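Local coordinates for penicillin-binding protein 2 (Pbp2) (Helicobacter pylori, PDB 5LP5) that probably works as a penicillin-binding peptidoglycan transpeptidase in cell wall synthesis and forms a complex with the cell-shape protein MreC, at residues 454-459 and 468-473; 442-447 and 557-562; 262-267 and 459-464; 321-326 and 474-479; 486-491 and 546-551. One frame throughout, in Å; residues are numbered along the deposited sequence.

Contact 1. Residues 454-459 and 468-473; sequences GKLATP and PLKDPL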
# COMPACT_ATOMS: atom_id res chain seq x y z
N GLY A 454 15.16 0.33 -39.72
CA GLY A 454 14.85 1.32 -40.76
C GLY A 454 13.91 2.40 -40.27
O GLY A 454 13.64 3.41 -40.98
N LYS A 455 13.41 2.21 -39.04
CA LYS A 455 12.59 3.21 -38.37
C LYS A 455 12.98 3.34 -36.91
O LYS A 455 13.58 2.42 -36.33
CB LYS A 455 11.10 2.89 -38.54
CG LYS A 455 10.65 3.00 -39.98
CD LYS A 455 9.20 2.64 -40.15
CE LYS A 455 8.84 2.47 -41.62
NZ LYS A 455 7.37 2.61 -41.84
N LEU A 456 12.64 4.50 -36.35
CA LEU A 456 13.16 4.96 -35.04
C LEU A 456 12.16 4.80 -33.89
O LEU A 456 11.10 5.43 -33.86
CB LEU A 456 13.58 6.43 -35.13
CG LEU A 456 14.25 7.04 -33.90
CD1 LEU A 456 15.58 6.35 -33.59
CD2 LEU A 456 14.44 8.53 -34.10
N ALA A 457 12.54 3.99 -32.92
CA ALA A 457 11.66 3.71 -31.80
C ALA A 457 11.84 4.76 -30.73
O ALA A 457 12.96 5.17 -30.43
CB ALA A 457 11.99 2.34 -31.23
N THR A 458 10.74 5.22 -30.16
CA THR A 458 10.78 6.00 -28.92
C THR A 458 10.79 5.03 -27.74
O THR A 458 9.75 4.39 -27.48
CB THR A 458 9.54 6.91 -28.80
OG1 THR A 458 9.56 7.87 -29.86
CG2 THR A 458 9.53 7.64 -27.50
N PRO A 459 11.95 4.91 -27.02
CA PRO A 459 11.98 4.01 -25.85
C PRO A 459 11.02 4.48 -24.80
O PRO A 459 10.87 5.68 -24.63
CB PRO A 459 13.42 4.13 -25.34
CG PRO A 459 14.20 4.67 -26.49
CD PRO A 459 13.25 5.57 -27.21
N PRO A 468 4.12 5.90 -31.50
CA PRO A 468 4.33 5.54 -32.89
C PRO A 468 5.79 5.65 -33.29
O PRO A 468 6.53 6.47 -32.75
CB PRO A 468 3.48 6.54 -33.68
CG PRO A 468 3.16 7.63 -32.74
CD PRO A 468 3.19 7.03 -31.36
N LEU A 469 6.21 4.78 -34.21
CA LEU A 469 7.55 4.83 -34.75
C LEU A 469 7.71 6.10 -35.55
O LEU A 469 6.74 6.66 -36.04
CB LEU A 469 7.81 3.62 -35.65
CG LEU A 469 7.89 2.27 -34.96
CD1 LEU A 469 8.08 1.18 -36.00
CD2 LEU A 469 9.02 2.26 -33.94
N LYS A 470 8.96 6.54 -35.68
CA LYS A 470 9.30 7.72 -36.46
C LYS A 470 10.15 7.35 -37.67
O LYS A 470 10.97 6.44 -37.61
CB LYS A 470 10.07 8.69 -35.58
CG LYS A 470 9.33 9.06 -34.33
CD LYS A 470 10.26 9.63 -33.29
CE LYS A 470 9.45 10.33 -32.22
NZ LYS A 470 10.34 11.10 -31.31
N ASP A 471 9.95 8.10 -38.76
CA ASP A 471 10.61 7.80 -40.03
C ASP A 471 11.47 8.98 -40.51
O ASP A 471 11.12 9.67 -41.45
CB ASP A 471 9.56 7.43 -41.10
CG ASP A 471 10.17 6.77 -42.32
OD1 ASP A 471 11.36 6.38 -42.28
OD2 ASP A 471 9.43 6.62 -43.31
N PRO A 472 12.63 9.19 -39.87
CA PRO A 472 13.49 10.33 -40.18
C PRO A 472 14.46 10.08 -41.34
O PRO A 472 15.39 10.87 -41.53
CB PRO A 472 14.26 10.54 -38.87
CG PRO A 472 14.36 9.18 -38.27
CD PRO A 472 13.21 8.35 -38.79
N LEU A 473 14.25 9.01 -42.11
CA LEU A 473 15.12 8.69 -43.23
C LEU A 473 14.44 8.78 -44.59
O LEU A 473 13.24 8.54 -44.72
CB LEU A 473 15.70 7.30 -43.03
CG LEU A 473 16.60 7.12 -41.82
CD1 LEU A 473 17.09 5.68 -41.76
CD2 LEU A 473 17.78 8.06 -41.88

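Contact 2. Residues 442-447 and 557-562; sequences LQVLAY and AITILV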
# COMPACT_ATOMS: atom_id res chain seq x y z
N LEU A 442 20.75 5.69 -23.86
CA LEU A 442 19.47 5.71 -24.57
C LEU A 442 19.63 6.10 -26.05
O LEU A 442 19.08 5.45 -26.94
CB LEU A 442 18.46 6.61 -23.87
CG LEU A 442 17.64 5.94 -22.74
CD1 LEU A 442 16.81 6.98 -21.97
CD2 LEU A 442 16.71 4.86 -23.24
N GLN A 443 20.40 7.14 -26.32
CA GLN A 443 20.62 7.61 -27.69
C GLN A 443 21.21 6.52 -28.57
O GLN A 443 20.75 6.30 -29.70
CB GLN A 443 21.50 8.88 -27.71
CG GLN A 443 20.71 10.14 -27.33
CD GLN A 443 21.53 11.40 -27.19
OE1 GLN A 443 22.68 11.37 -26.76
NE2 GLN A 443 20.92 12.53 -27.54
N VAL A 444 22.22 5.83 -28.02
CA VAL A 444 22.91 4.75 -28.76
C VAL A 444 21.94 3.61 -29.09
O VAL A 444 21.95 3.08 -30.20
CB VAL A 444 24.09 4.20 -27.94
CG1 VAL A 444 24.76 3.04 -28.66
CG2 VAL A 444 25.10 5.30 -27.66
N LEU A 445 21.10 3.26 -28.11
CA LEU A 445 20.07 2.23 -28.25
C LEU A 445 19.05 2.55 -29.33
O LEU A 445 18.74 1.68 -30.18
CB LEU A 445 19.34 2.03 -26.91
CG LEU A 445 18.13 1.09 -26.90
CD1 LEU A 445 18.53 -0.37 -26.89
CD2 LEU A 445 17.25 1.39 -25.71
N ALA A 446 18.48 3.76 -29.29
CA ALA A 446 17.49 4.16 -30.29
C ALA A 446 18.13 4.12 -31.68
O ALA A 446 17.55 3.63 -32.66
CB ALA A 446 16.96 5.54 -29.98
N TYR A 447 19.34 4.66 -31.73
CA TYR A 447 20.16 4.69 -32.93
C TYR A 447 20.37 3.28 -33.48
O TYR A 447 20.14 3.04 -34.67
CB TYR A 447 21.50 5.39 -32.58
CG TYR A 447 22.71 5.09 -33.44
CD1 TYR A 447 22.79 5.51 -34.76
CD2 TYR A 447 23.81 4.45 -32.88
CE1 TYR A 447 23.92 5.26 -35.53
CE2 TYR A 447 24.94 4.19 -33.63
CZ TYR A 447 25.00 4.60 -34.95
OH TYR A 447 26.16 4.35 -35.67
N ALA A 557 17.00 -4.74 -29.73
CA ALA A 557 18.28 -4.06 -29.67
C ALA A 557 18.76 -4.14 -28.23
O ALA A 557 17.96 -4.14 -27.30
CB ALA A 557 18.13 -2.61 -30.10
N ILE A 558 20.07 -4.21 -28.06
CA ILE A 558 20.69 -4.23 -26.74
C ILE A 558 21.83 -3.26 -26.77
O ILE A 558 22.51 -3.18 -27.76
CB ILE A 558 21.22 -5.62 -26.41
CG1 ILE A 558 20.08 -6.64 -26.47
CG2 ILE A 558 21.90 -5.61 -25.05
CD1 ILE A 558 20.46 -8.07 -26.15
N THR A 559 22.05 -2.52 -25.68
CA THR A 559 23.10 -1.53 -25.63
C THR A 559 23.72 -1.58 -24.24
O THR A 559 23.03 -1.47 -23.22
CB THR A 559 22.57 -0.11 -25.91
OG1 THR A 559 22.15 0.01 -27.28
CG2 THR A 559 23.64 0.94 -25.65
N ILE A 560 25.04 -1.76 -24.20
CA ILE A 560 25.75 -1.99 -22.94
C ILE A 560 26.92 -1.04 -22.82
O ILE A 560 27.62 -0.81 -23.79
CB ILE A 560 26.28 -3.44 -22.83
CG1 ILE A 560 25.11 -4.42 -22.87
CG2 ILE A 560 27.08 -3.65 -21.55
CD1 ILE A 560 25.51 -5.86 -23.11
N LEU A 561 27.10 -0.50 -21.62
CA LEU A 561 28.19 0.43 -21.34
C LEU A 561 28.81 0.17 -19.97
O LEU A 561 28.14 0.36 -18.95
CB LEU A 561 27.66 1.85 -21.39
CG LEU A 561 28.64 2.87 -20.82
CD1 LEU A 561 29.69 3.28 -21.84
CD2 LEU A 561 27.87 4.07 -20.36
N VAL A 562 30.08 -0.24 -19.93
CA VAL A 562 30.76 -0.46 -18.65
C VAL A 562 31.79 0.62 -18.38
O VAL A 562 32.78 0.75 -19.10
CB VAL A 562 31.45 -1.84 -18.57
CG1 VAL A 562 32.22 -1.99 -17.27
CG2 VAL A 562 30.43 -2.96 -18.69

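Contact 3. Residues 262-267 and 459-464; sequences GELLVA and PHFAIN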
# COMPACT_ATOMS: atom_id res chain seq x y z
N GLY A 262 9.34 0.23 -29.17
CA GLY A 262 10.09 1.05 -28.21
C GLY A 262 9.99 0.64 -26.76
O GLY A 262 10.40 1.38 -25.88
N GLU A 263 9.44 -0.55 -26.50
CA GLU A 263 9.30 -1.02 -25.14
C GLU A 263 10.68 -1.39 -24.57
O GLU A 263 11.48 -2.06 -25.22
CB GLU A 263 8.34 -2.22 -25.07
CG GLU A 263 6.87 -1.84 -25.17
CD GLU A 263 5.91 -3.02 -25.01
OE1 GLU A 263 6.36 -4.19 -25.08
OE2 GLU A 263 4.70 -2.75 -24.82
N LEU A 264 10.96 -0.91 -23.36
CA LEU A 264 12.17 -1.26 -22.66
C LEU A 264 11.92 -2.47 -21.75
O LEU A 264 11.10 -2.44 -20.83
CB LEU A 264 12.67 -0.07 -21.84
CG LEU A 264 13.06 1.13 -22.71
CD1 LEU A 264 13.26 2.35 -21.85
CD2 LEU A 264 14.30 0.85 -23.54
N LEU A 265 12.62 -3.56 -22.04
CA LEU A 265 12.52 -4.76 -21.24
C LEU A 265 13.57 -4.73 -20.13
O LEU A 265 13.36 -5.28 -19.07
CB LEU A 265 12.71 -5.99 -22.13
CG LEU A 265 11.74 -6.18 -23.31
CD1 LEU A 265 12.10 -7.41 -24.15
CD2 LEU A 265 10.31 -6.29 -22.85
N VAL A 266 14.71 -4.09 -20.38
CA VAL A 266 15.71 -3.84 -19.36
C VAL A 266 16.14 -2.38 -19.39
O VAL A 266 16.13 -1.74 -20.44
CB VAL A 266 16.95 -4.72 -19.58
CG1 VAL A 266 18.00 -4.46 -18.52
CG2 VAL A 266 16.55 -6.19 -19.58
N ALA A 267 16.50 -1.86 -18.22
CA ALA A 267 17.12 -0.55 -18.04
C ALA A 267 17.85 -0.56 -16.69
O ALA A 267 17.29 -0.23 -15.63
CB ALA A 267 16.09 0.55 -18.09
N PRO A 459 11.95 4.91 -27.02
CA PRO A 459 11.98 4.01 -25.85
C PRO A 459 11.02 4.48 -24.80
O PRO A 459 10.87 5.68 -24.63
CB PRO A 459 13.42 4.13 -25.34
CG PRO A 459 14.20 4.67 -26.49
CD PRO A 459 13.25 5.57 -27.21
N HIS A 460 10.35 3.55 -24.13
CA HIS A 460 9.41 3.92 -23.08
C HIS A 460 9.24 2.75 -22.16
O HIS A 460 9.65 1.66 -22.49
CB HIS A 460 8.06 4.40 -23.66
CG HIS A 460 7.36 3.39 -24.51
ND1 HIS A 460 7.71 3.16 -25.82
CD2 HIS A 460 6.32 2.57 -24.24
CE1 HIS A 460 6.92 2.22 -26.32
NE2 HIS A 460 6.07 1.85 -25.39
N PHE A 461 8.68 3.01 -20.99
CA PHE A 461 8.48 2.00 -19.95
C PHE A 461 7.00 1.65 -19.78
O PHE A 461 6.65 0.51 -19.50
CB PHE A 461 9.02 2.49 -18.62
CG PHE A 461 10.52 2.55 -18.57
CD1 PHE A 461 11.27 1.41 -18.32
CD2 PHE A 461 11.18 3.75 -18.77
CE1 PHE A 461 12.64 1.47 -18.26
CE2 PHE A 461 12.55 3.82 -18.71
CZ PHE A 461 13.28 2.68 -18.46
N ALA A 462 6.11 2.63 -19.94
CA ALA A 462 4.69 2.40 -19.74
C ALA A 462 4.05 1.69 -20.95
O ALA A 462 3.93 2.27 -22.03
CB ALA A 462 4.00 3.73 -19.47
N ILE A 463 3.62 0.45 -20.75
CA ILE A 463 3.08 -0.34 -21.86
C ILE A 463 1.92 0.36 -22.53
O ILE A 463 1.80 0.31 -23.74
CB ILE A 463 2.65 -1.76 -21.42
CG1 ILE A 463 3.90 -2.61 -21.16
CG2 ILE A 463 1.80 -2.43 -22.50
CD1 ILE A 463 3.65 -4.03 -20.70
N ASN A 464 1.09 1.05 -21.75
CA ASN A 464 -0.05 1.80 -22.30
C ASN A 464 0.36 3.18 -22.87
O ASN A 464 -0.47 4.05 -23.06
CB ASN A 464 -1.20 1.92 -21.27
CG ASN A 464 -0.73 2.43 -19.90
OD1 ASN A 464 0.46 2.50 -19.60
ND2 ASN A 464 -1.69 2.73 -19.03

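Contact 4. Residues 321-326 and 474-479; sequences FLENLH and NSFQKK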
# COMPACT_ATOMS: atom_id res chain seq x y z
N PHE A 321 28.80 9.76 -45.41
CA PHE A 321 29.74 9.73 -46.53
C PHE A 321 29.03 9.35 -47.81
O PHE A 321 29.08 10.08 -48.82
CB PHE A 321 30.86 8.70 -46.31
CG PHE A 321 31.81 9.04 -45.20
CD1 PHE A 321 31.94 10.34 -44.72
CD2 PHE A 321 32.61 8.04 -44.66
CE1 PHE A 321 32.84 10.62 -43.71
CE2 PHE A 321 33.51 8.32 -43.65
CZ PHE A 321 33.63 9.61 -43.18
N LEU A 322 28.36 8.20 -47.77
CA LEU A 322 27.70 7.64 -48.93
C LEU A 322 26.65 8.58 -49.47
O LEU A 322 26.34 8.57 -50.66
CB LEU A 322 27.02 6.33 -48.57
CG LEU A 322 27.91 5.18 -48.11
CD1 LEU A 322 27.05 4.10 -47.47
CD2 LEU A 322 28.69 4.65 -49.28
N GLU A 323 26.08 9.38 -48.58
CA GLU A 323 24.99 10.27 -48.94
C GLU A 323 25.50 11.56 -49.60
O GLU A 323 24.91 12.06 -50.56
CB GLU A 323 24.20 10.57 -47.67
CG GLU A 323 22.99 11.46 -47.84
CD GLU A 323 22.21 11.56 -46.55
OE1 GLU A 323 22.68 11.04 -45.51
OE2 GLU A 323 21.13 12.17 -46.59
N ASN A 324 26.63 12.06 -49.10
CA ASN A 324 27.10 13.40 -49.45
C ASN A 324 28.25 13.42 -50.46
O ASN A 324 28.43 14.41 -51.17
CB ASN A 324 27.50 14.13 -48.17
CG ASN A 324 26.29 14.49 -47.32
OD1 ASN A 324 25.41 15.22 -47.77
ND2 ASN A 324 26.24 13.96 -46.09
N LEU A 325 29.01 12.33 -50.51
CA LEU A 325 30.16 12.24 -51.40
C LEU A 325 29.78 11.47 -52.67
O LEU A 325 28.62 11.07 -52.83
CB LEU A 325 31.32 11.56 -50.66
CG LEU A 325 31.77 12.19 -49.33
CD1 LEU A 325 32.96 11.44 -48.75
CD2 LEU A 325 32.12 13.67 -49.48
N HIS A 326 30.74 11.30 -53.57
CA HIS A 326 30.58 10.45 -54.76
C HIS A 326 31.32 9.13 -54.59
O HIS A 326 32.35 8.89 -55.24
CB HIS A 326 31.13 11.15 -56.01
CG HIS A 326 30.40 12.40 -56.36
ND1 HIS A 326 30.69 13.62 -55.78
CD2 HIS A 326 29.42 12.64 -57.26
CE1 HIS A 326 29.91 14.55 -56.31
NE2 HIS A 326 29.13 13.98 -57.21
N ASN A 474 15.25 9.15 -45.58
CA ASN A 474 14.83 9.21 -46.99
C ASN A 474 15.00 7.83 -47.63
O ASN A 474 15.49 6.88 -46.99
CB ASN A 474 15.66 10.25 -47.74
CG ASN A 474 17.14 9.94 -47.73
OD1 ASN A 474 17.56 8.78 -47.73
ND2 ASN A 474 17.95 10.97 -47.70
N SER A 475 14.60 7.73 -48.90
CA SER A 475 14.76 6.52 -49.69
C SER A 475 16.20 6.02 -49.70
O SER A 475 16.50 4.88 -49.29
CB SER A 475 14.32 6.78 -51.13
OG SER A 475 12.92 6.98 -51.19
N PHE A 476 17.09 6.89 -50.17
CA PHE A 476 18.49 6.52 -50.38
C PHE A 476 19.11 5.94 -49.11
O PHE A 476 19.78 4.90 -49.16
CB PHE A 476 19.29 7.75 -50.86
CG PHE A 476 20.77 7.49 -50.98
CD1 PHE A 476 21.31 6.96 -52.14
CD2 PHE A 476 21.61 7.75 -49.92
CE1 PHE A 476 22.67 6.71 -52.24
CE2 PHE A 476 22.97 7.51 -50.01
CZ PHE A 476 23.50 6.98 -51.17
N GLN A 477 18.88 6.62 -47.99
CA GLN A 477 19.47 6.22 -46.72
C GLN A 477 19.03 4.83 -46.28
O GLN A 477 19.85 4.03 -45.83
CB GLN A 477 19.14 7.23 -45.63
CG GLN A 477 19.89 8.55 -45.76
CD GLN A 477 19.32 9.60 -44.84
OE1 GLN A 477 18.14 9.94 -44.93
NE2 GLN A 477 20.15 10.13 -43.96
N LYS A 478 17.73 4.53 -46.42
CA LYS A 478 17.20 3.23 -46.03
C LYS A 478 17.86 2.07 -46.79
O LYS A 478 18.22 1.06 -46.18
CB LYS A 478 15.68 3.20 -46.23
CG LYS A 478 14.91 4.02 -45.22
CD LYS A 478 13.41 3.86 -45.42
CE LYS A 478 12.59 4.72 -44.48
NZ LYS A 478 11.14 4.42 -44.68
N LYS A 479 18.04 2.23 -48.10
CA LYS A 479 18.72 1.22 -48.90
C LYS A 479 20.13 0.93 -48.39
O LYS A 479 20.54 -0.23 -48.28
CB LYS A 479 18.82 1.63 -50.38
CG LYS A 479 19.81 0.76 -51.15
CD LYS A 479 19.62 0.72 -52.66
CE LYS A 479 20.14 -0.61 -53.22
NZ LYS A 479 19.94 -0.77 -54.68

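Contact 5. Residues 486-491 and 546-551; sequences VGMYEV and TAFLPY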
# COMPACT_ATOMS: atom_id res chain seq x y z
N VAL A 486 25.22 -5.44 -42.55
CA VAL A 486 26.16 -6.49 -42.95
C VAL A 486 27.50 -6.25 -42.25
O VAL A 486 28.14 -7.20 -41.79
CB VAL A 486 26.36 -6.56 -44.49
CG1 VAL A 486 27.45 -7.57 -44.86
CG2 VAL A 486 25.05 -6.92 -45.20
N GLY A 487 27.90 -5.00 -42.18
CA GLY A 487 29.10 -4.65 -41.43
C GLY A 487 28.98 -5.08 -39.98
O GLY A 487 29.86 -5.79 -39.47
N MET A 488 27.89 -4.67 -39.31
CA MET A 488 27.64 -5.03 -37.91
C MET A 488 27.60 -6.55 -37.78
O MET A 488 28.16 -7.11 -36.84
CB MET A 488 26.34 -4.40 -37.39
CG MET A 488 26.34 -2.87 -37.30
SD MET A 488 24.82 -2.07 -36.69
CE MET A 488 24.99 -2.60 -34.99
N TYR A 489 26.97 -7.21 -38.75
CA TYR A 489 26.97 -8.67 -38.83
C TYR A 489 28.40 -9.22 -38.79
O TYR A 489 28.70 -10.17 -38.05
CB TYR A 489 26.27 -9.13 -40.11
CG TYR A 489 26.31 -10.63 -40.33
CD1 TYR A 489 25.58 -11.50 -39.53
CD2 TYR A 489 27.09 -11.18 -41.35
CE1 TYR A 489 25.63 -12.86 -39.74
CE2 TYR A 489 27.15 -12.54 -41.56
CZ TYR A 489 26.41 -13.37 -40.76
OH TYR A 489 26.45 -14.73 -40.97
N GLU A 490 29.28 -8.60 -39.58
CA GLU A 490 30.67 -9.02 -39.69
C GLU A 490 31.48 -8.77 -38.41
O GLU A 490 32.43 -9.48 -38.13
CB GLU A 490 31.34 -8.35 -40.90
CG GLU A 490 30.93 -8.96 -42.24
CD GLU A 490 31.49 -8.23 -43.45
OE1 GLU A 490 32.33 -7.30 -43.31
OE2 GLU A 490 31.08 -8.59 -44.57
N VAL A 491 31.10 -7.78 -37.62
CA VAL A 491 31.83 -7.48 -36.39
C VAL A 491 31.78 -8.66 -35.43
O VAL A 491 32.75 -8.94 -34.73
CB VAL A 491 31.29 -6.23 -35.66
CG1 VAL A 491 32.04 -6.00 -34.36
CG2 VAL A 491 31.42 -5.00 -36.55
N THR A 546 26.91 -2.15 -28.76
CA THR A 546 25.50 -2.10 -29.07
C THR A 546 25.27 -3.14 -30.15
O THR A 546 26.20 -3.58 -30.78
CB THR A 546 25.07 -0.69 -29.51
OG1 THR A 546 23.65 -0.58 -29.49
CG2 THR A 546 25.59 -0.36 -30.89
N ALA A 547 24.04 -3.59 -30.31
CA ALA A 547 23.77 -4.77 -31.14
C ALA A 547 22.28 -4.98 -31.38
O ALA A 547 21.46 -4.61 -30.53
CB ALA A 547 24.38 -6.02 -30.50
N PHE A 548 21.93 -5.56 -32.53
CA PHE A 548 20.56 -5.99 -32.80
C PHE A 548 20.45 -7.50 -33.08
O PHE A 548 21.40 -8.16 -33.52
CB PHE A 548 19.93 -5.19 -33.93
CG PHE A 548 20.52 -5.45 -35.28
CD1 PHE A 548 19.99 -6.41 -36.11
CD2 PHE A 548 21.60 -4.70 -35.73
CE1 PHE A 548 20.53 -6.63 -37.37
CE2 PHE A 548 22.13 -4.90 -36.99
CZ PHE A 548 21.59 -5.87 -37.81
N LEU A 549 19.27 -8.04 -32.80
CA LEU A 549 19.07 -9.46 -32.91
C LEU A 549 17.60 -9.81 -33.12
O LEU A 549 16.71 -9.08 -32.69
CB LEU A 549 19.59 -10.17 -31.65
CG LEU A 549 18.81 -9.98 -30.35
CD1 LEU A 549 19.09 -11.10 -29.36
CD2 LEU A 549 19.15 -8.64 -29.74
N PRO A 550 17.35 -10.92 -33.79
CA PRO A 550 18.32 -11.75 -34.50
C PRO A 550 18.70 -11.12 -35.85
O PRO A 550 17.91 -10.36 -36.43
CB PRO A 550 17.56 -13.06 -34.70
CG PRO A 550 16.12 -12.64 -34.76
CD PRO A 550 15.99 -11.48 -33.83
N TYR A 551 19.88 -11.43 -36.36
CA TYR A 551 20.34 -10.76 -37.57
C TYR A 551 19.37 -10.93 -38.75
O TYR A 551 19.12 -9.99 -39.50
CB TYR A 551 21.74 -11.22 -37.98
CG TYR A 551 22.12 -10.73 -39.36
CD1 TYR A 551 22.16 -9.37 -39.64
CD2 TYR A 551 22.40 -11.62 -40.40
CE1 TYR A 551 22.47 -8.90 -40.91
CE2 TYR A 551 22.73 -11.16 -41.66
CZ TYR A 551 22.76 -9.79 -41.91
OH TYR A 551 23.07 -9.29 -43.13

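Contact 1. Residues 454-459 and 468-473
An isolated antiparallel beta bridge, the hydrogen-bonded pair Leu456 and Lys470, joins two arms of the loop that leads from helix 441-453 to helix 475-493 in the transpeptidase domain. Leu456 N donates to Lys470 O over 2.9 Å, nearly straight at 170°. Lys470 N returns a bond of 3.0 Å to Leu456 O, which it meets in the carbonyl plane on a lone pair. The paired bonds hold the two residues opposite each other, with Leu456 CB and Lys470 CB 4.2 Å apart. From there the side chains part. Leu456 has its CG anti to the backbone N (chi1 -175°) and packs on Ala446 and Leu450 of helix 441-453, while its CB also touches the ring carbon CD of Pro472 at 4.1 Å. Lys470, exposed and extended beyond CG, crosses Thr458 obliquely, so that Lys470 CE comes to 3.4 Å from Thr458 OG1. Flanking residues widen the join on both sides of the bridge. Leu469 brings one branch, CD2, to 3.7 Å from Ala457 CA. On the other flank Lys455 lies alongside the Lys470 carbonyl and crosses Asp471, whose OD2 makes a salt bridge with Lys478 of the following helix. The carboxylate turns its other oxygen to the lysine stem: Lys455 CG lies 4.1 Å from Asp471 OD1.

Contact 2. Residues 442-447 and 557-562
Helix 441-453 packs here on the five-stranded antiparallel sheet of the transpeptidase domain, the core of the penicillin-recognising serine enzyme fold. The local helix axis runs 7.9 Å from that of strand 557-562 and roughly antiparallel to it, at 151°. Leu445 carries most of the contact. Its CA and CB lie against the Thr559 hydroxyl, Leu445 CB being 3.5 Å from Thr559 OG1. CG, anti to the backbone N (chi1 174°), stays close to the same hydroxyl and leads the chain along the strand toward Ala557. At the tip the branches divide: Leu445 CD1 drops between Thr559 OG1 and Ala557, 3.8 Å from Ala557 O and 3.9 Å from Ala557 CB, whereas CD2 packs on Leu264 of the edge strand. The buried Thr559 hydroxyl makes no hydrogen bond to residues 442-447; Thr559 OG1 is bonded to Thr546 OG1 on the neighbouring strand, which in turn bonds to Thr448 OG1 of helix 441-453. Ile558 points away and packs on helix 572-584. Thr559 turns its methyl the other way, anti to its own backbone N, toward the preceding residue of the helix, where Thr559 CG2 meets Val444 CG1 at 3.8 Å.

Contact 3. Residues 262-267 and 459-464
Leu264 lays its CD1 methyl over one face of the Phe461 ring, 3.6 Å from the centroid and 20° off the ring normal, a CH-pi contact displaced toward the rim at CZ. The other branch goes elsewhere: Leu264 CD2 meets Pro459 CB at 3.8 Å. Ala267 closes on the same ring from its edge, in the ring plane, with Ala267 CB 3.5 Å from Phe461 CZ. The backbones are bridged at Glu263 and His460. His460 N donates to Gly262 O over 2.8 Å, and Leu264 N donates to His460 O over 3.0 Å, almost along the C=O axis. Gly262 O also receives the CA-H of Pro459. In this way the loop 459-464 lies against the start of strand 264-270, the outermost strand of the transpeptidase sheet within this chain. That strand bends at once through a classic beta bulge, Leu265 and Val266 both facing Val256. His460 has its ring in the crowded position between backbone N and carbonyl carbon (chi1 59°), which brings Glu263 CA over one face and lets ND1 bond to Thr458 O. The Glu263 chain crosses this ring obliquely, Glu263 CG being 3.8 Å from His460 NE2. Its carboxylate reaches Ile463 with OE2, while OE1 forms a salt bridge with Arg59, from the part of the sequence assigned to the dimerisation domain. Since a carbonyl oxygen can only accept, the bond to Thr458 O is consistent with a proton on ND1; the nearby carboxylate could also favour a charged imidazole, although Arg59 would offset part of its pull.

Contact 4. Residues 321-326 and 474-479
The carboxylate of Glu323 and the ring of Phe476 make the first shell. Glu323, with CG anti to the backbone N (chi1 -179°) and an extended chain, reaches across to Gln477, where Glu323 OE1 lies 3.1 Å from Gln477 NE2; carboxylate and amide planes are turned 54° apart. Its other oxygen faces Asn474 tip to tip, Glu323 OE2 being 3.6 Å from Asn474 ND2. Phe476 reaches over to the backbone of the last helical turn, bringing its CZ to 3.3 Å from Leu322 O and its CE2 to 3.6 Å from Glu323 CA. Behind these contacts stands a capping box at the start of helix 475-493 in the transpeptidase domain. Asn474 is the N-cap, its CG set between backbone N and carbonyl carbon so that Asn474 OD1 accepts from Gln477 N at 2.5 Å. Gln477 OE1 accepts in turn from Asn474 N at 3.1 Å, a virtually straight bond. With its oxygen so engaged, the Gln477 amide turns NE2 toward the acid. The negative charge of Glu323 could be eased somewhat by the helix dipole, although Glu389 lies close by. Farther out, helix 380-389 holds both partners: Gln477 NE2 bonds to Glu389 OE1, and Glu323 OE1 bonds weakly to Thr386 OG1.

Contact 5. Residues 486-491 and 546-551
Tyr489 and Tyr551 face each other in an offset stack, ring centroids 4.3 Å apart and planes inclined at 25°, although the two side chains run at about a right angle. Each has CG anti to its own backbone N. Their overlap is rim over rim: Tyr489 CD1 lies over the Tyr551 ring, 3.3 Å from Tyr551 CD2, while Tyr551 CE2 lies over a face of Tyr489. The same face of Tyr551 takes a CH-pi contact from Tyr489 CB, 4.0 Å from the centroid. Beyond the stack, Tyr551 OH passes Val486 CG2 at 3.7 Å. One residue before Tyr489, Met488 makes a Met-aromatic contact with Phe548 at the ring edge, in plane, Met488 SD lying 3.9 Å from Phe548 CE2. A bend at chi3 (71°) swings the methyl to the same edge. Helix 475-493 of the transpeptidase domain is thereby packed on the end of strand 542-549, in the domain's antiparallel sheet, and on the turn after it, where a cis peptide precedes Pro550. The Cys492-Cys512 disulfide ties the helix to adjacent strand 511-517. No hydrogen bond crosses between the segments, so their direct contact probably rests on dispersion and on burial of aromatic, sulfur and aliphatic surface.

Overall arrangement
From the N terminus, the edge strand of the sheet opens contact 3 and helix 314-324 opens contact 4; helix 441-453 then opens contact 2, and the loop behind it contact 1. Contact 3 closes first, at the Pro459 it shares with contact 1, and so crosses contacts 1, 2 and 4. Contact 1 closes next, nested inside contacts 2 and 4. Contact 4 closes at the start of helix 475-493, crossing contact 2. Contact 5 opens farther along that helix and closes on strand 542-549, nested inside contact 2, which closes last on the adjoining strand. Contacts 2, 3 and 5 all reach the antiparallel sheet; contact 4 joins helices, and a salt bridge links it to contact 1.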